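Local coordinates for hypothetical protein DUF871 (Enterococcus faecalis, PDB 2P0O), which is of unproven function but probably acts as a 6-phospho-N-acetylmuramidase, hydrolysing sugars that carry 6-phospho-N-acetylmuramic acid, at residues Pro179-Thr184 with Glu228-Gln233; Phe234-Tyr237 with Phe243-Glu246; Thr306-Asn309 with Arg314-Gly317; Arg337-Asp342 with Val358-Ile363. All coordinates share one frame; numbering follows the deposited sequence.

In the fold
Contact 1 closes a loop within the TIM barrel, joining the segment after strand 173-178 to the start of helix 228-240. The chain then runs along this helix, turns, and enters strand 242-247, whose packing against the helix is contact 2. Much farther on, contact 3 closes the hairpin loop between strands 304-308 and 319-322, its nearest atoms about 12 Å from contact 2. Contact 4 brings the segment after strand 332-337 beside the turn after strand 354-359. The contacts follow in series without nesting or crossing. Contacts 1, 2 and 4 meet at the junction of barrel and C-terminal region, where Arg229 bridges to Glu246 and Asp342, and Asp181 to Lys341.

Contact 1 of 4, residues Pro179-Thr184 with Glu228-Gln233; sequences PGDGQT and ERTMAQ
Where the loop after the seventh strand of the TIM barrel passes the helix that follows the eighth, Asp181 and Thr230 meet side chain to side chain. The contact is small, burying 76 Å² in all, and it rests on one bond: Thr230 OG1 donates to Asp181 OD2 across 2.5 Å, a short separation. The hydroxyl reaches the syn lone pair of OD2, on the side of the other carboxylate oxygen, and this brings Asp181 OD1 to 3.6 Å from Thr230 CB. The two side chains approach from opposite directions and span a gap of 7.8 Å between Asp181 CA and Thr230 CA. Asp181 has its CG between the backbone N and the carbonyl carbon (chi1 61°), which turns the carboxylate from the loop onto the helix. On Thr230 the hydroxyl lies beside the backbone N (chi1 -60°), while the methyl CG2 stands 4.0 Å from Asp181 OD1.

In a barrel of this kind the segments following the C-terminal ends of the strands form the rim on which active sites are generally built, and both partners belong to that rim. The carboxylate ties together several of its parts: OD1 accepts from Ser227 N, just before helix 228-240, and OD2 also forms a salt bridge with Lys341 from the C-terminal region. Thr230 OG1 is hydrogen-bonded to Ser227 OG as well, and Pro203 of helix 203-212 packs on both Asp181 and Thr230.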
loop_
_atom_site.group_PDB
_atom_site.type_symbol
_atom_site.label_atom_id
_atom_site.label_comp_id
_atom_site.label_asym_id
_atom_site.label_seq_id
_atom_site.Cartn_x
_atom_site.Cartn_y
_atom_site.Cartn_z
ATOM N N PRO A 179 -4.190 2.910 -4.869
ATOM C CA PRO A 179 -5.422 2.345 -5.408
ATOM C C PRO A 179 -5.540 0.859 -5.050
ATOM O O PRO A 179 -4.548 0.219 -4.655
ATOM C CB PRO A 179 -5.261 2.545 -6.920
ATOM C CG PRO A 179 -3.768 2.449 -7.146
ATOM C CD PRO A 179 -3.140 3.072 -5.897
ATOM N N GLY A 180 -6.746 0.322 -5.147
ATOM C CA GLY A 180 -6.949 -1.119 -5.036
ATOM C C GLY A 180 -7.205 -1.723 -6.415
ATOM O O GLY A 180 -7.470 -0.994 -7.383
ATOM N N ASP A 181 -7.143 -3.048 -6.510
ATOM C CA ASP A 181 -7.273 -3.737 -7.786
ATOM C C ASP A 181 -8.239 -4.911 -7.741
ATOM O O ASP A 181 -8.228 -5.737 -8.666
ATOM C CB ASP A 181 -5.893 -4.229 -8.253
ATOM C CG ASP A 181 -5.247 -5.224 -7.262
ATOM O OD1 ASP A 181 -5.701 -5.310 -6.101
ATOM O OD2 ASP A 181 -4.260 -5.893 -7.640
ATOM N N GLY A 182 -9.049 -4.994 -6.678
ATOM C CA GLY A 182 -10.150 -5.950 -6.571
ATOM C C GLY A 182 -11.414 -5.257 -7.099
ATOM O O GLY A 182 -11.575 -5.082 -8.315
ATOM N N GLN A 183 -12.291 -4.854 -6.175
ATOM C CA GLN A 183 -13.408 -3.963 -6.445
ATOM C C GLN A 183 -13.000 -2.501 -6.451
ATOM O O GLN A 183 -12.694 -1.932 -5.389
ATOM C CB GLN A 183 -14.475 -4.112 -5.367
ATOM C CG GLN A 183 -15.705 -4.836 -5.794
ATOM C CD GLN A 183 -16.771 -4.775 -4.699
ATOM O OE1 GLN A 183 -16.999 -5.758 -3.979
ATOM N NE2 GLN A 183 -17.390 -3.594 -4.538
ATOM N N THR A 184 -13.044 -1.891 -7.631
ATOM C CA THR A 184 -12.690 -0.478 -7.765
ATOM C C THR A 184 -13.944 0.394 -7.623
ATOM O O THR A 184 -15.042 -0.030 -7.970
ATOM C CB THR A 184 -11.954 -0.184 -9.082
ATOM O OG1 THR A 184 -12.739 -0.670 -10.176
ATOM C CG2 THR A 184 -10.590 -0.866 -9.092
ATOM N N GLU A 228 -7.399 -10.979 -4.483
ATOM C CA GLU A 228 -6.793 -12.073 -3.734
ATOM C C GLU A 228 -5.274 -12.186 -3.948
ATOM O O GLU A 228 -4.523 -12.455 -2.999
ATOM C CB GLU A 228 -7.485 -13.407 -4.081
ATOM C CG GLU A 228 -8.972 -13.451 -3.712
ATOM C CD GLU A 228 -9.227 -13.976 -2.289
ATOM O OE1 GLU A 228 -8.243 -14.326 -1.582
ATOM O OE2 GLU A 228 -10.418 -14.053 -1.879
ATOM N N ARG A 229 -4.832 -11.971 -5.186
ATOM C CA ARG A 229 -3.436 -12.042 -5.558
ATOM C C ARG A 229 -2.608 -11.022 -4.782
ATOM O O ARG A 229 -1.483 -11.303 -4.298
ATOM C CB ARG A 229 -3.312 -11.741 -7.056
ATOM C CG ARG A 229 -1.918 -11.992 -7.625
ATOM C CD ARG A 229 -1.843 -11.571 -9.100
ATOM N NE ARG A 229 -0.586 -12.012 -9.698
ATOM C CZ ARG A 229 0.585 -11.373 -9.599
ATOM N NH1 ARG A 229 0.697 -10.230 -8.917
ATOM N NH2 ARG A 229 1.653 -11.889 -10.179
ATOM N N THR A 230 -3.158 -9.813 -4.716
ATOM C CA THR A 230 -2.498 -8.710 -4.059
ATOM C C THR A 230 -2.503 -8.910 -2.544
ATOM O O THR A 230 -1.506 -8.650 -1.885
ATOM C CB THR A 230 -3.144 -7.369 -4.508
ATOM O OG1 THR A 230 -2.990 -7.264 -5.924
ATOM C CG2 THR A 230 -2.472 -6.183 -3.853
HETATM N N MSE A 231 -3.633 -9.358 -2.005
HETATM C CA MSE A 231 -3.706 -9.777 -0.586
HETATM C C MSE A 231 -2.596 -10.776 -0.205
HETATM O O MSE A 231 -1.963 -10.662 0.859
HETATM C CB MSE A 231 -5.070 -10.404 -0.275
HETATM C CG MSE A 231 -6.186 -9.404 -0.416
HETATM SE SE MSE A 231 -7.982 -10.134 -0.150
HETATM C CE MSE A 231 -7.846 -10.540 1.748
ATOM N N ALA A 232 -2.382 -11.745 -1.094
ATOM C CA ALA A 232 -1.389 -12.811 -0.898
ATOM C C ALA A 232 0.003 -12.230 -0.848
ATOM O O ALA A 232 0.836 -12.715 -0.085
ATOM C CB ALA A 232 -1.487 -13.837 -1.999
ATOM N N GLN A 233 0.253 -11.190 -1.663
ATOM C CA GLN A 233 1.554 -10.531 -1.676
ATOM C C GLN A 233 1.769 -9.780 -0.350
ATOM O O GLN A 233 2.842 -9.910 0.248
ATOM C CB GLN A 233 1.724 -9.633 -2.905
ATOM C CG GLN A 233 1.985 -10.454 -4.176
ATOM C CD GLN A 233 2.160 -9.605 -5.423
ATOM O OE1 GLN A 233 1.358 -8.709 -5.700
ATOM N NE2 GLN A 233 3.191 -9.897 -6.194
#

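Contact 2 of 4, residues Phe234-Tyr237 with Phe243-Glu246; sequences FGYY and FLLE
Phe243, Tyr236 and Leu244 contribute the largest areas to this buried contact between a helix and the strand that follows it. Leu244 lies over one face of the Tyr236 ring. Its CD1 methyl sits 3.9 Å from the ring centroid and only 9° off the ring normal, a CH-pi contact directly over the centre, while the other methyl settles near the rim, with CD2 3.6 Å from Tyr236 CD2. The two side chains cross at about a right angle, so the branched end of the leucine spreads across the aromatic face. Having CG anti to the backbone N (chi1 -177°) carries both Leu244 methyls out to the ring.

Phe243 is engaged differently. Its CB bond points away from the helix, yet its ring comes round to lie beside that of Tyr237, both side chains running the same way. The pair forms an offset stack, with centroids 4.6 Å apart and planes inclined by 27°. Tyr237 CE1 hangs over the rim of one Phe243 face, 3.5 Å from Phe243 CZ.

No hydrogen bond crosses between the segments, and the attachment is aromatic and aliphatic throughout. The aromatic pair borders helix 203-212, through Val208, which touches both side chains. Tyr236 and Leu244 face strand 354-359 and helix 363-370, and so join the last barrel helix to the first strand of the three-stranded mixed sheet.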
loop_
_atom_site.group_PDB
_atom_site.type_symbol
_atom_site.label_atom_id
_atom_site.label_comp_id
_atom_site.label_asym_id
_atom_site.label_seq_id
_atom_site.Cartn_x
_atom_site.Cartn_y
_atom_site.Cartn_z
ATOM N N PHE A 234 0.756 -9.021 0.102
ATOM C CA PHE A 234 0.820 -8.375 1.409
ATOM C C PHE A 234 1.080 -9.419 2.474
ATOM O O PHE A 234 1.994 -9.263 3.285
ATOM C CB PHE A 234 -0.451 -7.561 1.753
ATOM C CG PHE A 234 -0.478 -6.170 1.130
ATOM C CD1 PHE A 234 0.269 -5.114 1.689
ATOM C CD2 PHE A 234 -1.273 -5.907 0.006
ATOM C CE1 PHE A 234 0.237 -3.812 1.113
ATOM C CE2 PHE A 234 -1.315 -4.599 -0.574
ATOM C CZ PHE A 234 -0.564 -3.571 -0.024
ATOM N N GLY A 235 0.288 -10.490 2.443
ATOM C CA GLY A 235 0.329 -11.505 3.465
ATOM C C GLY A 235 1.677 -12.169 3.494
ATOM O O GLY A 235 2.240 -12.378 4.567
ATOM N N TYR A 236 2.194 -12.521 2.329
ATOM C CA TYR A 236 3.489 -13.190 2.244
ATOM C C TYR A 236 4.608 -12.294 2.819
ATOM O O TYR A 236 5.467 -12.744 3.582
ATOM C CB TYR A 236 3.775 -13.555 0.783
ATOM C CG TYR A 236 4.520 -14.855 0.587
ATOM C CD1 TYR A 236 5.924 -14.891 0.543
ATOM C CD2 TYR A 236 3.813 -16.060 0.423
ATOM C CE1 TYR A 236 6.601 -16.106 0.347
ATOM C CE2 TYR A 236 4.475 -17.266 0.216
ATOM C CZ TYR A 236 5.861 -17.286 0.184
ATOM O OH TYR A 236 6.485 -18.511 -0.005
ATOM N N TYR A 237 4.585 -11.018 2.450
ATOM C CA TYR A 237 5.550 -10.057 2.942
ATOM C C TYR A 237 5.401 -9.871 4.439
ATOM O O TYR A 237 6.377 -9.786 5.178
ATOM C CB TYR A 237 5.316 -8.704 2.268
ATOM C CG TYR A 237 6.412 -7.679 2.546
ATOM C CD1 TYR A 237 7.742 -7.993 2.281
ATOM C CD2 TYR A 237 6.120 -6.405 3.077
ATOM C CE1 TYR A 237 8.767 -7.084 2.527
ATOM C CE2 TYR A 237 7.159 -5.467 3.332
ATOM C CZ TYR A 237 8.475 -5.834 3.044
ATOM O OH TYR A 237 9.531 -4.989 3.248
ATOM N N PHE A 243 9.424 -10.805 -0.594
ATOM C CA PHE A 243 8.691 -10.302 -1.725
ATOM C C PHE A 243 8.343 -11.464 -2.653
ATOM O O PHE A 243 9.223 -12.180 -3.121
ATOM C CB PHE A 243 9.517 -9.257 -2.519
ATOM C CG PHE A 243 9.785 -8.003 -1.759
ATOM C CD1 PHE A 243 8.788 -7.000 -1.647
ATOM C CD2 PHE A 243 11.018 -7.810 -1.135
ATOM C CE1 PHE A 243 9.026 -5.829 -0.916
ATOM C CE2 PHE A 243 11.282 -6.639 -0.421
ATOM C CZ PHE A 243 10.285 -5.642 -0.300
ATOM N N LEU A 244 7.061 -11.612 -2.946
ATOM C CA LEU A 244 6.579 -12.737 -3.706
ATOM C C LEU A 244 6.255 -12.266 -5.108
ATOM O O LEU A 244 5.425 -11.364 -5.278
ATOM C CB LEU A 244 5.341 -13.319 -3.016
ATOM C CG LEU A 244 4.668 -14.568 -3.585
ATOM C CD1 LEU A 244 5.612 -15.781 -3.481
ATOM C CD2 LEU A 244 3.325 -14.869 -2.922
ATOM N N LEU A 245 6.875 -12.887 -6.109
ATOM C CA LEU A 245 6.689 -12.468 -7.506
ATOM C C LEU A 245 6.472 -13.674 -8.401
ATOM O O LEU A 245 6.973 -14.757 -8.107
ATOM C CB LEU A 245 7.908 -11.669 -8.035
ATOM C CG LEU A 245 8.515 -10.500 -7.264
ATOM C CD1 LEU A 245 9.472 -11.042 -6.190
ATOM C CD2 LEU A 245 9.280 -9.510 -8.185
ATOM N N GLU A 246 5.731 -13.478 -9.488
ATOM C CA GLU A 246 5.470 -14.526 -10.495
ATOM C C GLU A 246 6.359 -14.400 -11.729
ATOM O O GLU A 246 6.782 -13.299 -12.096
ATOM C CB GLU A 246 4.000 -14.518 -10.917
ATOM C CG GLU A 246 3.101 -15.313 -10.002
ATOM C CD GLU A 246 1.604 -15.229 -10.365
ATOM O OE1 GLU A 246 1.228 -14.620 -11.404
ATOM O OE2 GLU A 246 0.795 -15.820 -9.603
#

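Contact 3 of 4, residues Thr306-Asn309 with Arg314-Gly317; sequences TIDN and RYMG
Asp308 O is held by Gly317 N at 2.7 Å, a nearly straight bond with an angle of 161° at the hydrogen, the donor tilted 30° from the carbonyl plane. The same oxygen also receives a CA-H contact from Met316 CA at 3.5 Å. Next to it, Asn309 O lies 3.3 Å from Met316 CB, so the backbone of segment 306-309 runs close against the returning chain.

The bond belongs to the connection of a beta hairpin, in which strand 304-308 turns back through a loop with a 3-10 segment into strand 319-322, within the cyclophilin-like C-terminal region. Gly317 has a positive phi, a conformation that suits glycine, and Asp308 also bonds through its backbone to Glu318, a pattern consistent with a G1 beta bulge at the loop end of the hairpin.

On one side of the turn, Asp308 and Tyr315 run alongside each other, carboxylate and ring planes steeply inclined. The carboxylate touches the base of the tyrosine, OD2 lying 3.4 Å from Tyr315 CB. Ile307 turns CG1 opposite the backbone N (chi1 -171°), which extends that branch to Gly317, CG1 standing 3.8 Å from Gly317 CA.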
loop_
_atom_site.group_PDB
_atom_site.type_symbol
_atom_site.label_atom_id
_atom_site.label_comp_id
_atom_site.label_asym_id
_atom_site.label_seq_id
_atom_site.Cartn_x
_atom_site.Cartn_y
_atom_site.Cartn_z
ATOM N N THR A 306 17.940 -15.026 -15.057
ATOM C CA THR A 306 19.073 -15.626 -15.757
ATOM C C THR A 306 19.895 -16.519 -14.843
ATOM O O THR A 306 19.888 -16.357 -13.606
ATOM C CB THR A 306 20.045 -14.531 -16.345
ATOM O OG1 THR A 306 20.758 -13.899 -15.281
ATOM C CG2 THR A 306 19.292 -13.449 -17.070
ATOM N N ILE A 307 20.618 -17.453 -15.454
ATOM C CA ILE A 307 21.605 -18.241 -14.735
ATOM C C ILE A 307 22.891 -18.261 -15.556
ATOM O O ILE A 307 22.857 -18.497 -16.782
ATOM C CB ILE A 307 21.074 -19.692 -14.377
ATOM C CG1 ILE A 307 22.033 -20.416 -13.439
ATOM C CG2 ILE A 307 20.798 -20.554 -15.637
ATOM C CD1 ILE A 307 21.415 -21.633 -12.765
ATOM N N ASP A 308 24.018 -17.994 -14.899
ATOM C CA ASP A 308 25.306 -18.014 -15.586
ATOM C C ASP A 308 25.668 -19.439 -16.005
ATOM O O ASP A 308 25.589 -20.364 -15.188
ATOM C CB ASP A 308 26.393 -17.426 -14.699
ATOM C CG ASP A 308 26.353 -15.902 -14.636
ATOM O OD1 ASP A 308 25.438 -15.268 -15.241
ATOM O OD2 ASP A 308 27.275 -15.327 -14.005
ATOM N N ASN A 309 26.035 -19.639 -17.276
ATOM C CA ASN A 309 26.373 -21.000 -17.708
ATOM C C ASN A 309 27.868 -21.305 -17.521
ATOM O O ASN A 309 28.596 -20.477 -16.947
ATOM C CB ASN A 309 25.846 -21.324 -19.129
ATOM C CG ASN A 309 26.420 -20.403 -20.212
ATOM O OD1 ASN A 309 27.642 -20.245 -20.339
ATOM N ND2 ASN A 309 25.529 -19.807 -21.009
ATOM N N ARG A 314 34.060 -19.458 -13.109
ATOM C CA ARG A 314 33.708 -19.498 -11.687
ATOM C C ARG A 314 32.367 -18.839 -11.332
ATOM O O ARG A 314 31.831 -19.070 -10.251
ATOM C CB ARG A 314 34.857 -19.012 -10.793
ATOM C CG ARG A 314 35.010 -17.511 -10.669
ATOM C CD ARG A 314 35.557 -17.144 -9.287
ATOM N NE ARG A 314 35.697 -15.695 -9.138
ATOM C CZ ARG A 314 36.861 -15.047 -9.115
ATOM N NH1 ARG A 314 36.871 -13.719 -8.996
ATOM N NH2 ARG A 314 38.008 -15.727 -9.204
ATOM N N TYR A 315 31.823 -18.036 -12.244
ATOM C CA TYR A 315 30.473 -17.495 -12.045
ATOM C C TYR A 315 29.326 -18.417 -12.464
ATOM O O TYR A 315 28.163 -18.075 -12.239
ATOM C CB TYR A 315 30.323 -16.068 -12.642
ATOM C CG TYR A 315 31.177 -15.106 -11.865
ATOM C CD1 TYR A 315 30.737 -14.601 -10.637
ATOM C CD2 TYR A 315 32.443 -14.745 -12.315
ATOM C CE1 TYR A 315 31.536 -13.763 -9.878
ATOM C CE2 TYR A 315 33.259 -13.888 -11.561
ATOM C CZ TYR A 315 32.796 -13.414 -10.340
ATOM O OH TYR A 315 33.555 -12.575 -9.575
HETATM N N MSE A 316 29.647 -19.573 -13.061
HETATM C CA MSE A 316 28.608 -20.520 -13.472
HETATM C C MSE A 316 27.631 -20.796 -12.325
HETATM O O MSE A 316 28.054 -21.122 -11.216
HETATM C CB MSE A 316 29.211 -21.839 -13.951
HETATM C CG MSE A 316 28.168 -22.925 -14.165
HETATM SE SE MSE A 316 29.017 -24.664 -14.520
HETATM C CE MSE A 316 29.649 -25.132 -12.695
ATOM N N GLY A 317 26.337 -20.645 -12.603
ATOM C CA GLY A 317 25.296 -20.907 -11.634
ATOM C C GLY A 317 24.796 -19.692 -10.867
ATOM O O GLY A 317 23.819 -19.794 -10.138
#

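Contact 4 of 4, residues Arg337-Asp342 with Val358-Ile363; sequences RIIDKD and VTEGTI. Unlike the reference sequence in segment 337-342: Asp340 (reference Glu).
Ile339 and Glu360 cross at about a right angle, the isoleucine laying its terminal methyl over the flat end of the glutamate. Ile339 CD1 stands 3.8 Å from Glu360 CD and almost as near to both carboxylate oxygens, so it sits above the face of the group. Glu360 reaches this position because its chain is extended, CG anti to the backbone N (chi1 -175°) and the next torsion also near 180°. Its CG meanwhile lies 4.1 Å from Ile339 CG1, which adds an aliphatic touch at the stem of the carboxylate.

The second meeting has another geometry. Asp342 and Ile363 approach from opposite directions, and the methyl Ile363 CD1 comes within 3.9 Å of Asp342 OD2.

Both sides are shaped by turns. Thr359 to Thr362 form a type II beta turn, with Gly361 at positive phi, in which Thr359 O accepts from Thr362 N at 3.2 Å and from Thr362 OG1 at 2.7 Å. On the other segment, Asp342 N donates to Ile339 O across 2.8 Å, holding the bend that brings Ile339 and Asp342 to face the same partner segment. Together they place the end of strand 354-359 and the start of helix 363-370 beside the segment that leaves strand 332-337.

The direct contact is van der Waals only, while Glu246 of strand 242-247 bonds to both segments, to Ile339 through its backbone and to Ile363 N through OE2. The carboxylate of Asp342 takes its polar partners elsewhere: Arg229 in a salt bridge, Glu246 N, and Gln233 NE2. Its negative charge is therefore probably well compensated, despite the methyl beside it.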
loop_
_atom_site.group_PDB
_atom_site.type_symbol
_atom_site.label_atom_id
_atom_site.label_comp_id
_atom_site.label_asym_id
_atom_site.label_seq_id
_atom_site.Cartn_x
_atom_site.Cartn_y
_atom_site.Cartn_z
ATOM N N ARG A 337 11.023 -14.635 -17.205
ATOM C CA ARG A 337 10.896 -13.218 -16.940
ATOM C C ARG A 337 9.832 -12.956 -15.878
ATOM O O ARG A 337 8.776 -13.575 -15.920
ATOM C CB ARG A 337 10.496 -12.502 -18.230
ATOM C CG ARG A 337 10.768 -10.991 -18.160
ATOM C CD ARG A 337 10.618 -10.309 -19.505
ATOM N NE ARG A 337 10.801 -8.871 -19.309
ATOM C CZ ARG A 337 10.422 -7.919 -20.156
ATOM N NH1 ARG A 337 9.863 -8.217 -21.332
ATOM N NH2 ARG A 337 10.622 -6.649 -19.817
ATOM N N ILE A 338 10.093 -12.026 -14.949
ATOM C CA ILE A 338 9.063 -11.554 -14.029
ATOM C C ILE A 338 7.848 -11.014 -14.752
ATOM O O ILE A 338 7.965 -10.244 -15.683
ATOM C CB ILE A 338 9.573 -10.377 -13.116
ATOM C CG1 ILE A 338 10.902 -10.755 -12.425
ATOM C CG2 ILE A 338 8.451 -9.939 -12.133
ATOM C CD1 ILE A 338 10.775 -11.939 -11.434
ATOM N N ILE A 339 6.678 -11.425 -14.293
ATOM C CA ILE A 339 5.378 -11.002 -14.832
ATOM C C ILE A 339 5.277 -9.474 -14.837
ATOM O O ILE A 339 5.699 -8.817 -13.881
ATOM C CB ILE A 339 4.238 -11.704 -13.983
ATOM C CG1 ILE A 339 4.126 -13.183 -14.382
ATOM C CG2 ILE A 339 2.887 -11.020 -14.034
ATOM C CD1 ILE A 339 4.312 -13.470 -15.842
ATOM N N ASP A 340 4.744 -8.922 -15.921
ATOM C CA ASP A 340 4.688 -7.464 -16.085
ATOM C C ASP A 340 4.198 -6.792 -14.801
ATOM O O ASP A 340 4.813 -5.850 -14.304
ATOM C CB ASP A 340 3.773 -7.081 -17.260
ATOM C CG ASP A 340 3.955 -5.652 -17.705
ATOM O OD1 ASP A 340 4.546 -4.864 -16.945
ATOM O OD2 ASP A 340 3.503 -5.300 -18.833
ATOM N N LYS A 341 3.094 -7.305 -14.276
ATOM C CA LYS A 341 2.432 -6.758 -13.096
ATOM C C LYS A 341 3.319 -6.771 -11.835
ATOM O O LYS A 341 3.134 -5.950 -10.939
ATOM C CB LYS A 341 1.078 -7.481 -12.872
ATOM C CG LYS A 341 0.522 -7.475 -11.419
ATOM C CD LYS A 341 -0.420 -6.281 -11.108
ATOM C CE LYS A 341 -1.387 -6.596 -9.948
ATOM N NZ LYS A 341 -2.514 -5.548 -9.761
ATOM N N ASP A 342 4.294 -7.667 -11.756
ATOM C CA ASP A 342 5.132 -7.710 -10.563
ATOM C C ASP A 342 6.423 -6.920 -10.695
ATOM O O ASP A 342 7.165 -6.745 -9.726
ATOM C CB ASP A 342 5.402 -9.155 -10.106
ATOM C CG ASP A 342 4.162 -9.814 -9.526
ATOM O OD1 ASP A 342 3.208 -9.085 -9.163
ATOM O OD2 ASP A 342 4.108 -11.063 -9.456
ATOM N N VAL A 358 7.646 -17.589 -8.044
ATOM C CA VAL A 358 6.696 -18.671 -8.218
ATOM C C VAL A 358 6.121 -18.589 -9.634
ATOM O O VAL A 358 6.165 -17.531 -10.298
ATOM C CB VAL A 358 5.552 -18.689 -7.145
ATOM C CG1 VAL A 358 6.098 -18.936 -5.733
ATOM C CG2 VAL A 358 4.708 -17.388 -7.197
ATOM N N THR A 359 5.596 -19.698 -10.109
ATOM C CA THR A 359 5.151 -19.701 -11.488
ATOM C C THR A 359 3.782 -18.992 -11.627
ATOM O O THR A 359 2.996 -18.906 -10.665
ATOM C CB THR A 359 5.209 -21.118 -12.097
ATOM O OG1 THR A 359 5.586 -21.019 -13.484
ATOM C CG2 THR A 359 3.868 -21.826 -11.963
ATOM N N GLU A 360 3.553 -18.429 -12.806
ATOM C CA GLU A 360 2.413 -17.546 -13.038
ATOM C C GLU A 360 1.083 -18.209 -12.642
ATOM O O GLU A 360 0.836 -19.368 -12.968
ATOM C CB GLU A 360 2.382 -17.056 -14.500
ATOM C CG GLU A 360 1.264 -16.029 -14.777
ATOM C CD GLU A 360 1.173 -15.537 -16.234
ATOM O OE1 GLU A 360 1.698 -16.209 -17.166
ATOM O OE2 GLU A 360 0.555 -14.451 -16.437
ATOM N N GLY A 361 0.275 -17.457 -11.888
ATOM C CA GLY A 361 -1.063 -17.854 -11.484
ATOM C C GLY A 361 -1.142 -18.557 -10.139
ATOM O O GLY A 361 -2.244 -18.926 -9.715
ATOM N N THR A 362 0.002 -18.740 -9.460
ATOM C CA THR A 362 0.042 -19.580 -8.241
ATOM C C THR A 362 0.227 -18.788 -6.929
ATOM O O THR A 362 0.277 -19.367 -5.837
ATOM C CB THR A 362 1.084 -20.723 -8.332
ATOM O OG1 THR A 362 2.405 -20.181 -8.382
ATOM C CG2 THR A 362 0.854 -21.570 -9.583
ATOM N N ILE A 363 0.333 -17.473 -7.037
ATOM C CA ILE A 363 0.547 -16.636 -5.861
ATOM C C ILE A 363 -0.493 -16.926 -4.760
ATOM O O ILE A 363 -0.135 -17.083 -3.589
ATOM C CB ILE A 363 0.610 -15.143 -6.226
ATOM C CG1 ILE A 363 2.064 -14.755 -6.558
ATOM C CG2 ILE A 363 0.104 -14.246 -5.037
ATOM C CD1 ILE A 363 2.271 -13.263 -6.817
#